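Local coordinates for nitrogenase molybdenum-iron protein alpha chain (Clostridium pasteurianum, PDB 4WES) that forms part of the molybdenum-iron component of nitrogenase, which reduces dinitrogen to ammonia at an iron-molybdenum cofactor using electrons delivered at the cost of ATP hydrolysis, at residues A[51-57]-A[180-186]; A[58-63]-A[185-190]; A[219-225]-A[489-495]. Where two conformers were deposited one is given. Residues are numbered along the deposited sequence.

Contact 1: residues A[51-57]-A[180-186]; sequences RGCAYAG and VSQSAGH. With CLF (Fe(8)-S(7) cluster), chain H; HCA (3-hydroxy-3-carboxy-adipic acid), chain E; ICS (iron-sulfur-molybdenum cluster with interstitial carbon), chain F.
Two helix N-termini meet between nitrogenase's metal sites, contributing to both the [8Fe-7S] P-cluster site and the homocitrate and FeMo-cofactor pocket. Cys53 and Ser181 N-cap helices 54-63 and 182-196. Cys53 SG (chi1 p) accepts from Ala56 N (3.5 Å) and binds CLF FE3 (2.3 Å); Ser181 OG (chi1 p) accepts from Ser183 N (3.1 Å). The backbones are in direct contact: CA to CA is 4.0 Å for Ala54-Gly185 and 4.2 Å for Gly57-Gln182. A CB on Gly57 would clash with Gln182 O, and one on Gly185 with Ala54 O. CA-H...O contacts run from Gly185 CA to Ala54 O (3.1 Å), Gln182 CA to Cys53 O (3.3 Å) and Gly57 CA to Gln182 O (3.4 Å). Gln46 of the beta chain donates to Gly52 O and Val180 O. His186 NE2 lies 3.2 Å from ICS S2B, at the imidazole edge near its plane. The Gln182 amide (chi1 m, chi2 94°) bridges: NE2 donates to Glu368 and to HCA O1 (2.9 Å), and OE1 accepts from Gly52 N (2.9 Å).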
loop_
_atom_site.group_PDB
_atom_site.type_symbol
_atom_site.label_atom_id
_atom_site.label_comp_id
_atom_site.label_asym_id
_atom_site.label_seq_id
_atom_site.Cartn_x
_atom_site.Cartn_y
_atom_site.Cartn_z
ATOM N N ARG A 51 -31.042 -5.266 18.421
ATOM C CA ARG A 51 -30.834 -4.746 19.794
ATOM C C ARG A 51 -29.554 -5.164 20.446
ATOM O O ARG A 51 -29.017 -6.254 20.211
ATOM C CB ARG A 51 -31.972 -5.222 20.697
ATOM C CG ARG A 51 -33.289 -4.515 20.456
ATOM C CD ARG A 51 -34.378 -5.160 21.266
ATOM N NE ARG A 51 -35.538 -4.319 21.395
ATOM C CZ ARG A 51 -36.556 -4.562 22.189
ATOM N NH1 ARG A 51 -36.638 -5.702 22.848
ATOM N NH2 ARG A 51 -37.516 -3.662 22.325
ATOM N N GLY A 52 -29.093 -4.275 21.345
ATOM C CA GLY A 52 -28.015 -4.582 22.273
ATOM C C GLY A 52 -28.504 -4.678 23.694
ATOM O O GLY A 52 -29.668 -4.963 23.944
ATOM N N CYS A 53 -27.583 -4.429 24.621
ATOM C CA CYS A 53 -27.808 -4.710 26.026
ATOM C C CYS A 53 -27.733 -3.462 26.901
ATOM O O CYS A 53 -27.363 -2.360 26.467
ATOM C CB CYS A 53 -26.807 -5.729 26.546
ATOM S SG CYS A 53 -25.108 -5.084 26.573
ATOM N N ALA A 54 -28.068 -3.626 28.185
ATOM C CA ALA A 54 -28.061 -2.489 29.114
ATOM C C ALA A 54 -26.668 -1.919 29.349
ATOM O O ALA A 54 -26.527 -0.729 29.581
ATOM C CB ALA A 54 -28.679 -2.898 30.439
ATOM N N TYR A 55 -25.635 -2.751 29.283
ATOM C CA TYR A 55 -24.280 -2.286 29.442
ATOM C C TYR A 55 -23.895 -1.363 28.292
ATOM O O TYR A 55 -23.297 -0.304 28.488
ATOM C CB TYR A 55 -23.304 -3.465 29.552
ATOM C CG TYR A 55 -21.883 -3.109 29.239
ATOM C CD1 TYR A 55 -21.378 -3.240 27.962
ATOM C CD2 TYR A 55 -21.033 -2.592 30.219
ATOM C CE1 TYR A 55 -20.100 -2.895 27.654
ATOM C CE2 TYR A 55 -19.745 -2.235 29.914
ATOM C CZ TYR A 55 -19.247 -2.381 28.639
ATOM O OH TYR A 55 -17.951 -2.056 28.358
ATOM N N ALA A 56 -24.303 -1.710 27.059
ATOM C CA ALA A 56 -24.083 -0.825 25.926
ATOM C C ALA A 56 -24.733 0.522 26.179
ATOM O O ALA A 56 -24.128 1.571 25.988
ATOM C CB ALA A 56 -24.623 -1.477 24.651
ATOM N N GLY A 57 -26.005 0.510 26.619
ATOM C CA GLY A 57 -26.716 1.759 26.830
ATOM C C GLY A 57 -26.120 2.639 27.913
ATOM O O GLY A 57 -26.178 3.873 27.847
ATOM N N VAL A 180 -34.481 -4.964 28.528
ATOM C CA VAL A 180 -34.750 -5.663 27.271
ATOM C C VAL A 180 -33.897 -5.173 26.102
ATOM O O VAL A 180 -34.084 -5.654 24.994
ATOM C CB VAL A 180 -36.244 -5.581 26.884
ATOM C CG1 VAL A 180 -37.094 -6.251 27.949
ATOM C CG2 VAL A 180 -36.720 -4.167 26.690
ATOM N N SER A 181 -33.024 -4.202 26.350
ATOM C CA SER A 181 -32.354 -3.461 25.317
ATOM C C SER A 181 -31.360 -2.482 25.945
ATOM O O SER A 181 -31.201 -2.419 27.171
ATOM C CB SER A 181 -33.371 -2.671 24.521
ATOM O OG SER A 181 -33.947 -1.672 25.376
ATOM N N GLN A 182 -30.799 -1.632 25.089
ATOM C CA GLN A 182 -29.963 -0.516 25.533
ATOM C C GLN A 182 -30.699 0.442 26.459
ATOM O O GLN A 182 -30.050 1.142 27.267
ATOM C CB GLN A 182 -29.438 0.265 24.337
ATOM C CG GLN A 182 -28.493 -0.484 23.389
ATOM C CD GLN A 182 -29.219 -1.120 22.209
ATOM O OE1 GLN A 182 -30.192 -1.825 22.392
ATOM N NE2 GLN A 182 -28.692 -0.936 21.017
ATOM N N SER A 183 -32.011 0.547 26.313
ATOM C CA SER A 183 -32.772 1.525 27.069
ATOM C C SER A 183 -32.537 1.455 28.584
ATOM O O SER A 183 -32.382 2.504 29.228
ATOM C CB SER A 183 -34.258 1.402 26.751
ATOM O OG SER A 183 -35.001 2.249 27.593
ATOM N N ALA A 184 -32.566 0.249 29.149
ATOM C CA ALA A 184 -32.361 0.143 30.599
ATOM C C ALA A 184 -31.046 0.793 31.023
ATOM O O ALA A 184 -30.931 1.365 32.117
ATOM C CB ALA A 184 -32.440 -1.302 31.030
ATOM N N GLY A 185 -30.030 0.642 30.179
ATOM C CA GLY A 185 -28.744 1.252 30.473
ATOM C C GLY A 185 -28.780 2.775 30.515
ATOM O O GLY A 185 -28.108 3.386 31.330
ATOM N N HIS A 186 -29.574 3.388 29.642
ATOM C CA HIS A 186 -29.746 4.826 29.723
ATOM C C HIS A 186 -30.291 5.204 31.090
ATOM O O HIS A 186 -29.815 6.143 31.745
ATOM C CB HIS A 186 -30.775 5.350 28.727
ATOM C CG HIS A 186 -30.514 5.045 27.289
ATOM N ND1 HIS A 186 -31.553 5.015 26.379
ATOM C CD2 HIS A 186 -29.374 4.770 26.617
ATOM C CE1 HIS A 186 -31.036 4.766 25.193
ATOM N NE2 HIS A 186 -29.736 4.591 25.307
HETATM FE FE1 CLF H . -23.367 -9.109 28.687
HETATM FE FE2 CLF H . -22.730 -9.196 26.274
HETATM FE FE3 CLF H . -23.699 -6.780 27.201
HETATM FE FE4 CLF H . -21.267 -7.747 27.912
HETATM S S1 CLF H . -21.302 -10.129 28.072
HETATM S S2A CLF H . -24.880 -8.760 26.944
HETATM S S4A CLF H . -21.903 -7.090 25.825
HETATM S S3A CLF H . -22.866 -6.937 29.375
HETATM FE FE5 CLF H . -18.200 -9.020 26.979
HETATM FE FE6 CLF H . -18.605 -12.451 28.049
HETATM FE FE7 CLF H . -17.899 -11.379 25.617
HETATM FE FE8 CLF H . -20.534 -11.022 26.023
HETATM S S2B CLF H . -17.070 -10.788 27.679
HETATM S S3B CLF H . -19.476 -13.034 25.987
HETATM S S4B CLF H . -19.118 -9.537 24.944
HETATM C C1 HCA E . -24.978 0.244 20.460
HETATM C C2 HCA E . -24.044 1.166 19.672
HETATM C C3 HCA E . -24.551 1.520 18.276
HETATM C C4 HCA E . -24.294 0.395 17.255
HETATM C C5 HCA E . -24.583 0.946 15.848
HETATM C C6 HCA E . -24.860 -0.012 14.728
HETATM C C7 HCA E . -23.817 2.771 17.786
HETATM O O1 HCA E . -26.181 0.204 20.169
HETATM O O2 HCA E . -24.498 -0.416 21.396
HETATM O O3 HCA E . -24.375 0.256 13.586
HETATM O O4 HCA E . -25.565 -1.022 14.946
HETATM O O5 HCA E . -24.517 3.721 17.373
HETATM O O6 HCA E . -22.578 2.765 17.764
HETATM O O7 HCA E . -25.947 1.773 18.305
HETATM FE FE1 ICS F . -30.209 8.518 21.710
HETATM MO MO1 ICS F . -26.644 3.840 17.996
HETATM FE FE2 ICS F . -29.210 6.055 21.720
HETATM FE FE3 ICS F . -27.863 8.032 20.528
HETATM FE FE4 ICS F . -30.143 7.149 19.488
HETATM FE FE5 ICS F . -28.842 5.390 18.118
HETATM FE FE6 ICS F . -27.869 4.348 20.330
HETATM FE FE7 ICS F . -26.581 6.258 19.143
HETATM C CX ICS F . -28.466 6.229 19.878
HETATM S S1A ICS F . -31.379 6.569 21.337
HETATM S S1B ICS F . -28.793 3.199 18.659
HETATM S S2A ICS F . -28.325 7.865 22.765
HETATM S S2B ICS F . -28.572 4.025 22.373
HETATM S S3A ICS F . -30.768 6.380 17.489
HETATM S S3B ICS F . -25.663 4.434 20.075
HETATM S S4A ICS F . -29.502 9.344 19.672
HETATM S S4B ICS F . -26.986 5.923 16.984
HETATM S S5A ICS F . -25.772 8.212 19.760
#

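Contact 2: residues A[58-63]-A[185-190]; sequences CKGVVM and GHHIAN. With ICS (iron-sulfur-molybdenum cluster with interstitial carbon), chain F.
Helices 54-63 and 182-196 pack beside the FeMo-cofactor through a hollow at Gly185 and a small knob at Ala189. The axes of segments 58-63 and 185-190 approach to 8.8 Å and cross at -64°. Segment 58-63 has a pi-type turn, with Met63 N bonded to Cys58 O (2.9 Å); segment 185-190 is alpha-helical, Ala189 N reaching Gly185 O at 2.9 Å. The closest register is Cys58-Gly185, 4.1 Å between CA atoms. Here a CB on Gly185 would clash with Cys58 N; its absence admits the Cys58 backbone, and Cys58 CB lies 3.4 Å from Gly185 O. One turn on, the Ala189 methyl fits among three side chains: its CB is 3.8 Å from Cys58 SG (chi1 t), 3.8 Å from Val62 CG1 (chi1 t) and 4.1 Å from Met63 CG (chi1 m). No hydrogen bond crosses the interface. Its cofactor end is filled by the His186 ring (chi1 m): CD2 is 4.0 Å from Val62 CG2, and NE2 is 4.1 Å from Val61 CG1. The same NE2 lies 3.2 Å from ICS S2B, while Val61 CG1 is 3.5 Å from ICS S2A, so the packed pair also lines the cofactor pocket. Around it, helix 263-277 meets His186 and Asn190, whereas strands 69-74 and 138-143 contact Lys59 and Met63 of helix 54-63.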
loop_
_atom_site.group_PDB
_atom_site.type_symbol
_atom_site.label_atom_id
_atom_site.label_comp_id
_atom_site.label_asym_id
_atom_site.label_seq_id
_atom_site.Cartn_x
_atom_site.Cartn_y
_atom_site.Cartn_z
ATOM N N CYS A 58 -25.533 2.025 28.919
ATOM C CA CYS A 58 -24.954 2.771 30.063
ATOM C C CYS A 58 -23.502 3.178 29.807
ATOM O O CYS A 58 -23.178 4.373 29.770
ATOM C CB CYS A 58 -25.052 1.879 31.296
ATOM S SG CYS A 58 -24.518 2.719 32.819
ATOM N N LYS A 59 -22.615 2.205 29.600
ATOM C CA LYS A 59 -21.204 2.485 29.390
ATOM C C LYS A 59 -20.922 2.950 27.971
ATOM O O LYS A 59 -20.241 3.942 27.739
ATOM C CB LYS A 59 -20.364 1.252 29.741
ATOM C CG LYS A 59 -18.856 1.463 29.841
ATOM C CD LYS A 59 -18.086 1.465 28.545
ATOM C CE LYS A 59 -16.608 1.549 28.842
ATOM N NZ LYS A 59 -15.744 1.556 27.630
ATOM N N GLY A 60 -21.401 2.169 27.000
ATOM C CA GLY A 60 -21.063 2.470 25.625
ATOM C C GLY A 60 -21.685 3.742 25.094
ATOM O O GLY A 60 -21.115 4.368 24.192
ATOM N N VAL A 61 -22.843 4.113 25.633
ATOM C CA VAL A 61 -23.655 5.191 25.096
ATOM C C VAL A 61 -23.613 6.429 25.993
ATOM O O VAL A 61 -23.012 7.441 25.633
ATOM C CB VAL A 61 -25.102 4.719 24.784
ATOM C CG1 VAL A 61 -25.986 5.889 24.399
ATOM C CG2 VAL A 61 -25.058 3.652 23.687
ATOM N N VAL A 62 -24.217 6.390 27.177
ATOM C CA VAL A 62 -24.331 7.621 27.955
ATOM C C VAL A 62 -23.034 8.047 28.620
ATOM O O VAL A 62 -22.657 9.233 28.593
ATOM C CB VAL A 62 -25.491 7.522 28.978
ATOM C CG1 VAL A 62 -25.520 8.760 29.886
ATOM C CG2 VAL A 62 -26.818 7.362 28.248
ATOM N N MET A 63 -22.306 7.126 29.230
ATOM C CA MET A 63 -21.178 7.501 30.090
ATOM C C MET A 63 -19.837 7.611 29.360
ATOM O O MET A 63 -19.054 8.526 29.646
ATOM C CB MET A 63 -21.036 6.533 31.245
ATOM C CG MET A 63 -22.200 6.598 32.204
ATOM S SD MET A 63 -22.457 8.217 32.958
ATOM C CE MET A 63 -20.862 8.467 33.729
ATOM N N GLY A 185 -30.030 0.642 30.179
ATOM C CA GLY A 185 -28.744 1.252 30.473
ATOM C C GLY A 185 -28.780 2.775 30.515
ATOM O O GLY A 185 -28.108 3.386 31.330
ATOM N N HIS A 186 -29.574 3.388 29.642
ATOM C CA HIS A 186 -29.746 4.826 29.723
ATOM C C HIS A 186 -30.291 5.204 31.090
ATOM O O HIS A 186 -29.815 6.143 31.745
ATOM C CB HIS A 186 -30.775 5.350 28.727
ATOM C CG HIS A 186 -30.514 5.045 27.289
ATOM N ND1 HIS A 186 -31.553 5.015 26.379
ATOM C CD2 HIS A 186 -29.374 4.770 26.617
ATOM C CE1 HIS A 186 -31.036 4.766 25.193
ATOM N NE2 HIS A 186 -29.736 4.591 25.307
ATOM N N HIS A 187 -31.327 4.477 31.514
ATOM C CA HIS A 187 -32.011 4.829 32.766
ATOM C C HIS A 187 -31.035 4.673 33.949
ATOM O O HIS A 187 -30.945 5.529 34.828
ATOM C CB HIS A 187 -33.235 3.949 32.909
ATOM C CG HIS A 187 -34.196 4.397 33.958
ATOM N ND1 HIS A 187 -35.489 3.952 33.984
ATOM C CD2 HIS A 187 -34.079 5.274 34.972
ATOM C CE1 HIS A 187 -36.140 4.513 34.985
ATOM N NE2 HIS A 187 -35.298 5.314 35.603
ATOM N N ILE A 188 -30.307 3.563 33.962
ATOM C CA ILE A 188 -29.338 3.289 35.010
ATOM C C ILE A 188 -28.266 4.382 35.026
ATOM O O ILE A 188 -27.877 4.885 36.110
ATOM C CB ILE A 188 -28.727 1.884 34.793
ATOM C CG1 ILE A 188 -29.789 0.809 35.069
ATOM C CG2 ILE A 188 -27.512 1.657 35.701
ATOM C CD1 ILE A 188 -29.488 -0.554 34.468
ATOM N N ALA A 189 -27.768 4.806 33.874
ATOM C CA ALA A 189 -26.795 5.871 33.830
ATOM C C ALA A 189 -27.386 7.164 34.365
ATOM O O ALA A 189 -26.735 7.888 35.144
ATOM C CB ALA A 189 -26.270 6.074 32.418
ATOM N N ASN A 190 -28.587 7.509 33.908
ATOM C CA ASN A 190 -29.187 8.776 34.308
ATOM C C ASN A 190 -29.357 8.877 35.814
ATOM O O ASN A 190 -29.187 9.947 36.389
ATOM C CB ASN A 190 -30.566 8.993 33.653
ATOM C CG ASN A 190 -30.521 9.586 32.228
ATOM O OD1 ASN A 190 -31.172 10.584 31.980
ATOM N ND2 ASN A 190 -29.764 8.973 31.325
HETATM FE FE1 ICS F . -30.209 8.518 21.710
HETATM MO MO1 ICS F . -26.644 3.840 17.996
HETATM FE FE2 ICS F . -29.210 6.055 21.720
HETATM FE FE3 ICS F . -27.863 8.032 20.528
HETATM FE FE4 ICS F . -30.143 7.149 19.488
HETATM FE FE5 ICS F . -28.842 5.390 18.118
HETATM FE FE6 ICS F . -27.869 4.348 20.330
HETATM FE FE7 ICS F . -26.581 6.258 19.143
HETATM C CX ICS F . -28.466 6.229 19.878
HETATM S S1A ICS F . -31.379 6.569 21.337
HETATM S S1B ICS F . -28.793 3.199 18.659
HETATM S S2A ICS F . -28.325 7.865 22.765
HETATM S S2B ICS F . -28.572 4.025 22.373
HETATM S S3A ICS F . -30.768 6.380 17.489
HETATM S S3B ICS F . -25.663 4.434 20.075
HETATM S S4A ICS F . -29.502 9.344 19.672
HETATM S S4B ICS F . -26.986 5.923 16.984
HETATM S S5A ICS F . -25.772 8.212 19.760
#

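Contact 3: residues A[219-225]-A[489-495]; sequences GGDAWEM and PYAGFRG
Glu224, Pro489 and Ala491 have the most surface covered where the start of helix 221-232 meets the turn leading into helix 492-507. Glu224 (chi1 t, chi2 p) extends across the gap: CB is 3.9 Å from Pro489 CG, CG is 3.3 Å from Ala491 O, and OE1 accepts from Arg494 N (3.0 Å, 164°). OE1 also salt-bridges Arg227. Gly492, at phi 73°, has its CA 3.8 Å from Glu224 CG, where a CB would clash. Pro489, preceded by a cis peptide bond, sits over the helix start, its CA 4.5 Å from that of Asp221 and its N, which cannot donate, 3.0 Å from Gly219 O. The CA-to-CB bond of Ala491 points toward segment 219-225; CB packs 3.8 Å from Met225 CE, and N donates to Asp221 OD1 (2.9 Å, 163°). OD1 of Asp221 (chi1 m) also accepts from Tyr490 N (2.8 Å), so one oxygen holds two successive amides, while OD2 bonds Tyr484 OH. Gly219 (phi 59°) and the N-cap Gly220 (phi 87°) take positive phi just before helix 221-232. Side-chain carboxylates thus accept backbone N-H groups, Asp221 in the turn and Glu224 near the N-terminal end of helix 492-507, joining the starts of two helices.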
loop_
_atom_site.group_PDB
_atom_site.type_symbol
_atom_site.label_atom_id
_atom_site.label_comp_id
_atom_site.label_asym_id
_atom_site.label_seq_id
_atom_site.Cartn_x
_atom_site.Cartn_y
_atom_site.Cartn_z
ATOM N N GLY A 219 -19.433 11.994 15.307
ATOM C CA GLY A 219 -18.899 12.638 14.118
ATOM C C GLY A 219 -18.747 14.137 14.205
ATOM O O GLY A 219 -18.670 14.787 13.171
ATOM N N GLY A 220 -18.689 14.715 15.412
ATOM C CA GLY A 220 -18.591 16.147 15.542
ATOM C C GLY A 220 -19.891 16.918 15.564
ATOM O O GLY A 220 -19.841 18.168 15.551
ATOM N N ASP A 221 -21.010 16.252 15.673
ATOM C CA ASP A 221 -22.312 16.931 15.689
ATOM C C ASP A 221 -22.400 18.055 16.746
ATOM O O ASP A 221 -22.995 19.096 16.469
ATOM C CB ASP A 221 -23.433 15.934 15.993
ATOM C CG ASP A 221 -23.890 15.091 14.836
ATOM O OD1 ASP A 221 -23.442 15.294 13.678
ATOM O OD2 ASP A 221 -24.705 14.165 15.133
ATOM N N ALA A 222 -21.922 17.788 17.957
ATOM C CA ALA A 222 -22.100 18.753 19.039
ATOM C C ALA A 222 -21.283 20.009 18.781
ATOM O O ALA A 222 -21.732 21.137 19.039
ATOM C CB ALA A 222 -21.715 18.167 20.370
ATOM N N TRP A 223 -20.060 19.846 18.259
ATOM C CA TRP A 223 -19.253 21.010 17.940
ATOM C C TRP A 223 -19.928 21.887 16.896
ATOM O O TRP A 223 -19.815 23.121 16.935
ATOM C CB TRP A 223 -17.855 20.597 17.499
ATOM C CG TRP A 223 -17.063 19.949 18.582
ATOM C CD1 TRP A 223 -17.093 20.260 19.928
ATOM C CD2 TRP A 223 -16.104 18.901 18.443
ATOM N NE1 TRP A 223 -16.193 19.489 20.615
ATOM C CE2 TRP A 223 -15.573 18.646 19.736
ATOM C CE3 TRP A 223 -15.608 18.165 17.357
ATOM C CZ2 TRP A 223 -14.645 17.675 19.968
ATOM C CZ3 TRP A 223 -14.667 17.177 17.599
ATOM C CH2 TRP A 223 -14.184 16.962 18.900
ATOM N N GLU A 224 -20.642 21.273 15.959
ATOM C CA GLU A 224 -21.341 22.050 14.938
ATOM C C GLU A 224 -22.541 22.799 15.526
ATOM O O GLU A 224 -22.757 23.964 15.164
ATOM C CB GLU A 224 -21.720 21.129 13.762
ATOM C CG GLU A 224 -22.607 21.792 12.723
ATOM C CD GLU A 224 -22.078 23.032 12.023
ATOM O OE1 GLU A 224 -22.903 23.687 11.355
ATOM O OE2 GLU A 224 -20.853 23.318 12.132
ATOM N N MET A 225 -23.330 22.162 16.382
ATOM C CA MET A 225 -24.406 22.827 17.125
ATOM C C MET A 225 -23.846 24.020 17.876
ATOM O O MET A 225 -24.399 25.133 17.878
ATOM C CB MET A 225 -25.027 21.864 18.161
ATOM C CG MET A 225 -25.779 20.682 17.559
ATOM S SD MET A 225 -26.443 19.566 18.825
ATOM C CE MET A 225 -26.655 18.091 17.848
ATOM N N PRO A 489 -19.740 16.287 10.778
ATOM C CA PRO A 489 -21.061 16.233 11.413
ATOM C C PRO A 489 -22.179 16.050 10.400
ATOM O O PRO A 489 -22.066 16.524 9.266
ATOM C CB PRO A 489 -21.168 17.616 12.080
ATOM C CG PRO A 489 -20.277 18.497 11.268
ATOM C CD PRO A 489 -19.125 17.620 10.920
ATOM N N TYR A 490 -23.263 15.410 10.842
ATOM C CA TYR A 490 -24.508 15.407 10.077
ATOM C C TYR A 490 -25.564 16.308 10.727
ATOM O O TYR A 490 -26.531 16.636 10.062
ATOM C CB TYR A 490 -25.059 13.995 9.898
ATOM C CG TYR A 490 -24.333 13.166 8.854
ATOM C CD1 TYR A 490 -23.293 13.662 8.034
ATOM C CD2 TYR A 490 -24.731 11.835 8.629
ATOM C CE1 TYR A 490 -22.692 12.881 7.075
ATOM C CE2 TYR A 490 -24.125 11.056 7.626
ATOM C CZ TYR A 490 -23.108 11.621 6.853
ATOM O OH TYR A 490 -22.470 10.895 5.847
ATOM N N ALA A 491 -25.336 16.753 11.977
ATOM C CA ALA A 491 -26.200 17.762 12.602
ATOM C C ALA A 491 -25.774 19.167 12.208
ATOM O O ALA A 491 -24.655 19.396 11.762
ATOM C CB ALA A 491 -26.138 17.594 14.129
ATOM N N GLY A 492 -26.670 20.106 12.470
ATOM C CA GLY A 492 -26.395 21.513 12.210
ATOM C C GLY A 492 -26.409 21.859 10.728
ATOM O O GLY A 492 -26.667 21.006 9.861
ATOM N N PHE A 493 -26.126 23.124 10.436
ATOM C CA PHE A 493 -26.206 23.591 9.073
ATOM C C PHE A 493 -25.148 22.946 8.193
ATOM O O PHE A 493 -25.445 22.523 7.076
ATOM C CB PHE A 493 -26.063 25.109 9.036
ATOM C CG PHE A 493 -27.269 25.846 9.548
ATOM C CD1 PHE A 493 -28.445 25.887 8.830
ATOM C CD2 PHE A 493 -27.223 26.539 10.741
ATOM C CE1 PHE A 493 -29.542 26.592 9.297
ATOM C CE2 PHE A 493 -28.306 27.251 11.200
ATOM C CZ PHE A 493 -29.474 27.267 10.487
ATOM N N ARG A 494 -23.903 22.895 8.663
ATOM C CA ARG A 494 -22.864 22.218 7.877
ATOM C C ARG A 494 -23.147 20.730 7.761
ATOM O O ARG A 494 -22.756 20.091 6.752
ATOM C CB ARG A 494 -21.479 22.420 8.464
ATOM C CG ARG A 494 -21.060 23.854 8.344
ATOM C CD ARG A 494 -19.686 24.073 8.892
ATOM N NE ARG A 494 -19.360 25.486 8.879
ATOM C CZ ARG A 494 -18.326 25.992 9.526
ATOM N NH1 ARG A 494 -17.506 25.185 10.187
ATOM N NH2 ARG A 494 -18.113 27.290 9.503
ATOM N N GLY A 495 -23.815 20.162 8.755
ATOM C CA GLY A 495 -24.200 18.764 8.695
ATOM C C GLY A 495 -25.163 18.429 7.576
ATOM O O GLY A 495 -25.077 17.343 7.005
#

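In the fold
Contacts 1 and 2 are successive parts of one packing interface between helices 54-63 and 182-196: their centres are 8 Å apart, they share Gly185 and His186, and their segments alternate along the chain. Gly57 O and Val62 N, 3.3 Å apart, probably hydrogen-bond. Contact 1 reaches the P-cluster, homocitrate and cofactor; contact 2 continues along the cofactor. Contact 3 opens after both have closed and uses helices 221-232 and 492-507. Its centre lies about 25 and 22 Å from those of contacts 1 and 2, and it touches neither, the nearest atoms being about 15 and 12 Å away. Thus one helix pair spans the metal sites, while contact 3 ties a late segment to mid-chain.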